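Local coordinates for scaffolding protein (Clostridium cellulolyticum, PDB 1G43) that probably binds crystalline cellulose through this family 3a carbohydrate-binding module, part of the scaffoldin that organises the cellulosome, at residues Asp40-Tyr46 and Ile146-Gly151; Val5-Asn11 and Arg25-Thr31. All blocks are in the same frame, centred on the assembly; numbering follows the deposited sequence.

Contact 1: residues Asp40-Tyr46 and Ile146-Gly151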
loop_
_atom_site.group_PDB
_atom_site.type_symbol
_atom_site.label_atom_id
_atom_site.label_comp_id
_atom_site.label_asym_id
_atom_site.label_seq_id
_atom_site.Cartn_x
_atom_site.Cartn_y
_atom_site.Cartn_z
ATOM N N ASP A 40 6.739 10.977 5.039
ATOM C CA ASP A 40 5.546 11.655 4.521
ATOM C C ASP A 40 4.702 10.826 3.572
ATOM O O ASP A 40 3.606 11.233 3.181
ATOM C CB ASP A 40 5.958 12.926 3.769
ATOM C CG ASP A 40 6.605 13.968 4.671
ATOM O OD1 ASP A 40 5.999 14.316 5.705
ATOM O OD2 ASP A 40 7.714 14.451 4.328
ATOM N N LEU A 41 5.204 9.661 3.200
ATOM C CA LEU A 41 4.495 8.823 2.257
ATOM C C LEU A 41 3.549 7.812 2.895
ATOM O O LEU A 41 3.986 6.961 3.645
ATOM C CB LEU A 41 5.524 8.100 1.397
ATOM C CG LEU A 41 5.079 7.150 0.287
ATOM C CD1 LEU A 41 4.299 7.914 -0.787
ATOM C CD2 LEU A 41 6.307 6.507 -0.307
ATOM N N LYS A 42 2.253 7.930 2.613
ATOM C CA LYS A 42 1.263 6.961 3.094
ATOM C C LYS A 42 0.653 6.246 1.878
ATOM O O LYS A 42 0.554 6.807 0.783
ATOM C CB LYS A 42 0.134 7.613 3.886
ATOM C CG LYS A 42 0.555 8.225 5.210
ATOM C CD LYS A 42 1.251 7.217 6.071
ATOM C CE LYS A 42 1.635 7.844 7.392
ATOM N NZ LYS A 42 2.623 8.938 7.239
ATOM N N LEU A 43 0.268 4.996 2.074
ATOM C CA LEU A 43 -0.339 4.212 1.020
ATOM C C LEU A 43 -1.603 3.597 1.626
ATOM O O LEU A 43 -1.610 3.211 2.802
ATOM C CB LEU A 43 0.651 3.136 0.545
ATOM C CG LEU A 43 1.814 3.656 -0.305
ATOM C CD1 LEU A 43 2.981 2.700 -0.291
ATOM C CD2 LEU A 43 1.332 3.883 -1.730
ATOM N N ARG A 44 -2.670 3.523 0.837
ATOM C CA ARG A 44 -3.924 2.958 1.306
ATOM C C ARG A 44 -4.510 1.872 0.402
ATOM O O ARG A 44 -4.448 1.963 -0.828
ATOM C CB ARG A 44 -4.960 4.051 1.460
ATOM C CG ARG A 44 -4.637 5.087 2.491
ATOM C CD ARG A 44 -5.823 5.990 2.619
ATOM N NE ARG A 44 -5.711 6.887 3.743
ATOM C CZ ARG A 44 -6.484 7.957 3.893
ATOM N NH1 ARG A 44 -7.411 8.225 2.984
ATOM N NH2 ARG A 44 -6.321 8.768 4.931
ATOM N N TYR A 45 -5.109 0.859 1.024
ATOM C CA TYR A 45 -5.716 -0.271 0.302
ATOM C C TYR A 45 -7.099 -0.507 0.895
ATOM O O TYR A 45 -7.212 -0.963 2.021
ATOM C CB TYR A 45 -4.864 -1.535 0.476
ATOM C CG TYR A 45 -5.374 -2.743 -0.296
ATOM C CD1 TYR A 45 -4.972 -2.972 -1.598
ATOM C CD2 TYR A 45 -6.299 -3.615 0.266
ATOM C CE1 TYR A 45 -5.486 -4.040 -2.338
ATOM C CE2 TYR A 45 -6.821 -4.694 -0.464
ATOM C CZ TYR A 45 -6.409 -4.891 -1.773
ATOM O OH TYR A 45 -6.949 -5.899 -2.533
ATOM N N TYR A 46 -8.137 -0.238 0.119
ATOM C CA TYR A 46 -9.507 -0.364 0.602
ATOM C C TYR A 46 -10.179 -1.737 0.437
ATOM O O TYR A 46 -10.100 -2.341 -0.612
ATOM C CB TYR A 46 -10.343 0.733 -0.042
ATOM C CG TYR A 46 -9.939 2.138 0.389
ATOM C CD1 TYR A 46 -8.831 2.783 -0.170
ATOM C CD2 TYR A 46 -10.671 2.814 1.354
ATOM C CE1 TYR A 46 -8.469 4.077 0.220
ATOM C CE2 TYR A 46 -10.323 4.096 1.760
ATOM C CZ TYR A 46 -9.224 4.729 1.188
ATOM O OH TYR A 46 -8.921 6.014 1.589
ATOM N N ILE A 146 -5.864 2.207 -5.681
ATOM C CA ILE A 146 -5.137 2.271 -4.426
ATOM C C ILE A 146 -4.674 3.715 -4.348
ATOM O O ILE A 146 -4.611 4.406 -5.371
ATOM C CB ILE A 146 -3.964 1.275 -4.371
ATOM C CG1 ILE A 146 -3.240 1.200 -5.709
ATOM C CG2 ILE A 146 -4.482 -0.093 -3.933
ATOM C CD1 ILE A 146 -2.007 2.069 -5.770
ATOM N N SER A 147 -4.374 4.198 -3.156
ATOM C CA SER A 147 -3.978 5.589 -3.054
ATOM C C SER A 147 -2.671 5.806 -2.353
ATOM O O SER A 147 -2.246 5.012 -1.503
ATOM C CB SER A 147 -5.045 6.364 -2.334
ATOM O OG SER A 147 -5.454 5.608 -1.220
ATOM N N ALA A 148 -2.042 6.906 -2.729
ATOM C CA ALA A 148 -0.776 7.315 -2.174
ATOM C C ALA A 148 -0.930 8.773 -1.810
ATOM O O ALA A 148 -1.397 9.580 -2.634
ATOM C CB ALA A 148 0.322 7.144 -3.189
ATOM N N PHE A 149 -0.559 9.091 -0.567
ATOM C CA PHE A 149 -0.617 10.443 -0.022
ATOM C C PHE A 149 0.771 10.899 0.341
ATOM O O PHE A 149 1.559 10.148 0.910
ATOM C CB PHE A 149 -1.447 10.499 1.256
ATOM C CG PHE A 149 -2.901 10.247 1.046
ATOM C CD1 PHE A 149 -3.378 8.957 0.890
ATOM C CD2 PHE A 149 -3.790 11.304 0.985
ATOM C CE1 PHE A 149 -4.728 8.720 0.673
ATOM C CE2 PHE A 149 -5.142 11.078 0.768
ATOM C CZ PHE A 149 -5.607 9.767 0.610
ATOM N N VAL A 150 1.071 12.145 0.004
ATOM C CA VAL A 150 2.362 12.705 0.337
ATOM C C VAL A 150 2.086 13.905 1.197
ATOM O O VAL A 150 1.371 14.840 0.775
ATOM C CB VAL A 150 3.099 13.122 -0.906
ATOM C CG1 VAL A 150 4.298 13.961 -0.530
ATOM C CG2 VAL A 150 3.541 11.871 -1.661
ATOM N N GLY A 151 2.615 13.876 2.420
ATOM C CA GLY A 151 2.397 14.990 3.327
ATOM C C GLY A 151 0.927 15.248 3.647
ATOM O O GLY A 151 0.564 16.349 4.071
#
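Two antiparallel strands, 41-46 and 147-150, pair here inside one sheet of the CBM3 beta-sandwich. Lys42 with Phe149 and Arg44 with Ser147 are the hydrogen-bonded pairs. Leu41 with Val150 and Leu43 with Ala148 are non-hydrogen-bonded pairs, and these four side chains share the face turned to the sandwich core. Leu43, with chi1 m and chi2 t, brings CD2 to 3.7 Å from Ala148 CB. Leu41, with chi1 t and chi2 p, sets CD1 4.1 Å from Val150 CG2. Both leucines also touch Val28 of the facing sheet.

The other face is more polar. Phe149, chi1 m, brings its ring against the Arg44 guanidinium: Phe149 CZ lies over one face of the Arg44 guanidinium, 3.4 Å from Arg44 NH1. Arg44 is m at chi1 and extended beyond it, so its end reaches along the same face. Ser147, chi1 p, puts OG 3.1 Å from Arg44 CB and 3.7 Å from CE1 at the edge of the Tyr46 ring. Arg44 NH1 donates a hydrogen bond of 3.0 Å to Tyr46 OH.

Contact 2: residues Val5-Asn11 and Arg25-Thr31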
loop_
_atom_site.group_PDB
_atom_site.type_symbol
_atom_site.label_atom_id
_atom_site.label_comp_id
_atom_site.label_asym_id
_atom_site.label_seq_id
_atom_site.Cartn_x
_atom_site.Cartn_y
_atom_site.Cartn_z
ATOM N N VAL A 5 3.072 13.790 -7.615
ATOM C CA VAL A 5 4.365 13.951 -6.984
ATOM C C VAL A 5 5.047 12.597 -7.061
ATOM O O VAL A 5 6.275 12.492 -7.015
ATOM C CB VAL A 5 4.155 14.397 -5.535
ATOM C CG1 VAL A 5 5.246 13.841 -4.627
ATOM C CG2 VAL A 5 4.156 15.931 -5.490
ATOM N N VAL A 6 4.231 11.552 -7.172
ATOM C CA VAL A 6 4.735 10.179 -7.301
ATOM C C VAL A 6 3.835 9.382 -8.231
ATOM O O VAL A 6 2.679 9.724 -8.442
ATOM C CB VAL A 6 4.813 9.448 -5.933
ATOM C CG1 VAL A 6 5.651 10.256 -4.990
ATOM C CG2 VAL A 6 3.426 9.214 -5.352
ATOM N N SER A 7 4.388 8.330 -8.804
ATOM C CA SER A 7 3.648 7.447 -9.683
ATOM C C SER A 7 3.625 6.127 -8.907
ATOM O O SER A 7 4.588 5.823 -8.201
ATOM C CB SER A 7 4.438 7.279 -10.984
ATOM O OG SER A 7 3.938 6.214 -11.794
ATOM N N VAL A 8 2.571 5.329 -9.024
ATOM C CA VAL A 8 2.568 4.057 -8.285
ATOM C C VAL A 8 2.091 2.823 -9.055
ATOM O O VAL A 8 1.109 2.882 -9.791
ATOM C CB VAL A 8 1.708 4.153 -7.010
ATOM C CG1 VAL A 8 1.720 2.789 -6.282
ATOM C CG2 VAL A 8 2.217 5.280 -6.111
ATOM N N GLN A 9 2.794 1.716 -8.903
ATOM C CA GLN A 9 2.387 0.479 -9.543
ATOM C C GLN A 9 2.018 -0.517 -8.463
ATOM O O GLN A 9 2.508 -0.436 -7.325
ATOM C CB GLN A 9 3.485 -0.074 -10.430
ATOM C CG GLN A 9 3.475 0.532 -11.805
ATOM C CD GLN A 9 4.483 -0.121 -12.710
ATOM O OE1 GLN A 9 5.689 -0.127 -12.428
ATOM N NE2 GLN A 9 4.007 -0.689 -13.793
ATOM N N PHE A 10 1.172 -1.475 -8.824
ATOM C CA PHE A 10 0.662 -2.431 -7.867
ATOM C C PHE A 10 0.613 -3.861 -8.406
ATOM O O PHE A 10 0.617 -4.065 -9.608
ATOM C CB PHE A 10 -0.736 -1.946 -7.476
ATOM C CG PHE A 10 -1.533 -2.921 -6.665
ATOM C CD1 PHE A 10 -1.515 -2.872 -5.289
ATOM C CD2 PHE A 10 -2.327 -3.861 -7.285
ATOM C CE1 PHE A 10 -2.295 -3.758 -4.517
ATOM C CE2 PHE A 10 -3.097 -4.742 -6.545
ATOM C CZ PHE A 10 -3.084 -4.693 -5.157
ATOM N N ASN A 11 0.589 -4.841 -7.500
ATOM C CA ASN A 11 0.480 -6.267 -7.845
ATOM C C ASN A 11 0.198 -7.024 -6.550
ATOM O O ASN A 11 0.529 -6.534 -5.470
ATOM C CB ASN A 11 1.766 -6.791 -8.560
ATOM C CG ASN A 11 2.716 -7.615 -7.650
ATOM O OD1 ASN A 11 2.347 -8.652 -7.083
ATOM N ND2 ASN A 11 3.969 -7.162 -7.547
ATOM N N ARG A 25 1.386 -5.039 -2.887
ATOM C CA ARG A 25 2.764 -4.656 -3.177
ATOM C C ARG A 25 2.791 -3.419 -4.030
ATOM O O ARG A 25 2.081 -3.327 -5.016
ATOM C CB ARG A 25 3.476 -5.806 -3.868
ATOM C CG ARG A 25 3.445 -7.066 -2.998
ATOM C CD ARG A 25 3.662 -8.284 -3.830
ATOM N NE ARG A 25 3.730 -9.489 -3.021
ATOM C CZ ARG A 25 3.837 -10.709 -3.536
ATOM N NH1 ARG A 25 3.887 -10.871 -4.848
ATOM N NH2 ARG A 25 3.891 -11.759 -2.739
ATOM N N PHE A 26 3.624 -2.464 -3.654
ATOM C CA PHE A 26 3.700 -1.212 -4.387
ATOM C C PHE A 26 5.092 -0.850 -4.850
ATOM O O PHE A 26 6.072 -1.092 -4.153
ATOM C CB PHE A 26 3.221 -0.045 -3.520
ATOM C CG PHE A 26 1.977 -0.313 -2.750
ATOM C CD1 PHE A 26 2.024 -0.988 -1.535
ATOM C CD2 PHE A 26 0.749 0.130 -3.222
ATOM C CE1 PHE A 26 0.854 -1.217 -0.793
ATOM C CE2 PHE A 26 -0.422 -0.094 -2.493
ATOM C CZ PHE A 26 -0.374 -0.767 -1.278
ATOM N N LYS A 27 5.173 -0.266 -6.039
ATOM C CA LYS A 27 6.450 0.233 -6.537
ATOM C C LYS A 27 6.133 1.717 -6.697
ATOM O O LYS A 27 5.387 2.108 -7.578
ATOM C CB LYS A 27 6.841 -0.407 -7.870
ATOM C CG LYS A 27 8.366 -0.425 -8.049
ATOM C CD LYS A 27 8.806 -0.799 -9.464
ATOM C CE LYS A 27 8.952 -2.321 -9.606
ATOM N NZ LYS A 27 9.906 -2.910 -8.570
ATOM N N VAL A 28 6.651 2.527 -5.781
ATOM C CA VAL A 28 6.403 3.959 -5.763
ATOM C C VAL A 28 7.575 4.722 -6.377
ATOM O O VAL A 28 8.738 4.525 -5.995
ATOM C CB VAL A 28 6.168 4.453 -4.303
ATOM C CG1 VAL A 28 6.047 5.963 -4.273
ATOM C CG2 VAL A 28 4.895 3.825 -3.723
ATOM N N THR A 29 7.262 5.568 -7.361
ATOM C CA THR A 29 8.285 6.360 -8.037
ATOM C C THR A 29 8.145 7.849 -7.782
ATOM O O THR A 29 7.069 8.437 -7.964
ATOM C CB THR A 29 8.252 6.138 -9.528
ATOM O OG1 THR A 29 8.573 4.775 -9.802
ATOM C CG2 THR A 29 9.269 7.043 -10.213
ATOM N N ASN A 30 9.247 8.445 -7.350
ATOM C CA ASN A 30 9.308 9.875 -7.056
ATOM C C ASN A 30 9.386 10.590 -8.394
ATOM O O ASN A 30 10.412 10.574 -9.057
ATOM C CB ASN A 30 10.561 10.171 -6.210
ATOM C CG ASN A 30 10.646 11.632 -5.739
ATOM O OD1 ASN A 30 9.946 12.528 -6.238
ATOM N ND2 ASN A 30 11.525 11.873 -4.780
ATOM N N THR A 31 8.284 11.197 -8.804
ATOM C CA THR A 31 8.261 11.917 -10.064
ATOM C C THR A 31 8.123 13.407 -9.822
ATOM O O THR A 31 7.826 14.179 -10.743
ATOM C CB THR A 31 7.110 11.469 -10.933
ATOM O OG1 THR A 31 5.874 11.756 -10.265
ATOM C CG2 THR A 31 7.231 9.988 -11.228
HETATM O O HOH W 1 6.080 3.565 -9.847
#
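Val5 precedes the strand, and its carbonyl O accepts a hydrogen bond from Thr31 N at 3.0 Å. Val6 then opens the ladder opposite Asn30. Its CA sits 3.0 Å from Thr29 O in a CA-H...O contact, and its CB packs 4.1 Å from Val28 CG1. The amide end of Asn30 is held by Leu106 O and Ser34 O.

Ser7 forms a hydrogen-bonded pair with Thr29: Ser7 N to Thr29 O and Thr29 N to Ser7 O are both 2.8 Å. A water also joins Lys27 O and Thr29 OG1, each at 2.8 Å, with a weak bond to Ser7 O. Thr29 OG1 has a further partner in Ser111 OG.

Val8 turns to the opposite face from Ser7, with CG2 3.9 Å from Val28 CG2 and CG1 4.2 Å from Phe26 CD2. This is the antiparallel beta hairpin of strands 6-11 and 18-30, part of one sheet of the beta-sandwich. Strand 111-120 pairs with strand 18-30 too.

Gln9 pairs with Lys27 through Gln9 N to Lys27 O, 2.9 Å, and Lys27 N to Gln9 O, 3.0 Å. Phe10 returns to the core face. Its edge points toward the face of Phe26 in an offset edge-to-face pair, with centroids 6.0 Å apart and planes at 63°. The Phe10 ring also meets Trp143.

Asn11 ends the strand opposite Arg25. Asn11 OD1 takes a hydrogen bond from Gly13 N. The backbone bonds are longer here: Arg25 N to Asn11 O is 3.1 Å, and Asn11 N to Arg25 O is 3.3 Å.

In the fold
Contacts 1 and 2 lie in the two facing sheets of the beta-sandwich, with centres about 10 Å apart. Both segments of contact 2 come earlier in the chain than those of contact 1. Their inward faces meet by apolar packing. Val150 CG2 lies 3.9 Å from Val5 CG1, and Ala148 CB lies 4.0 Å from Val8 CG2. Ile146 CD1 comes within 3.8 Å of Val8 CG1. Tyr45 CE1 approaches Phe10 CZ to 3.8 Å. The Tyr45 side chain is about 9 Å from the bound calcium ion, and that of Phe10 about 14 Å. Neither contact supplies a calcium ligand. Thr48, Asp50, Asp127, Asn130 and Asp131 form that site, and the first two follow closely after segment 40-46.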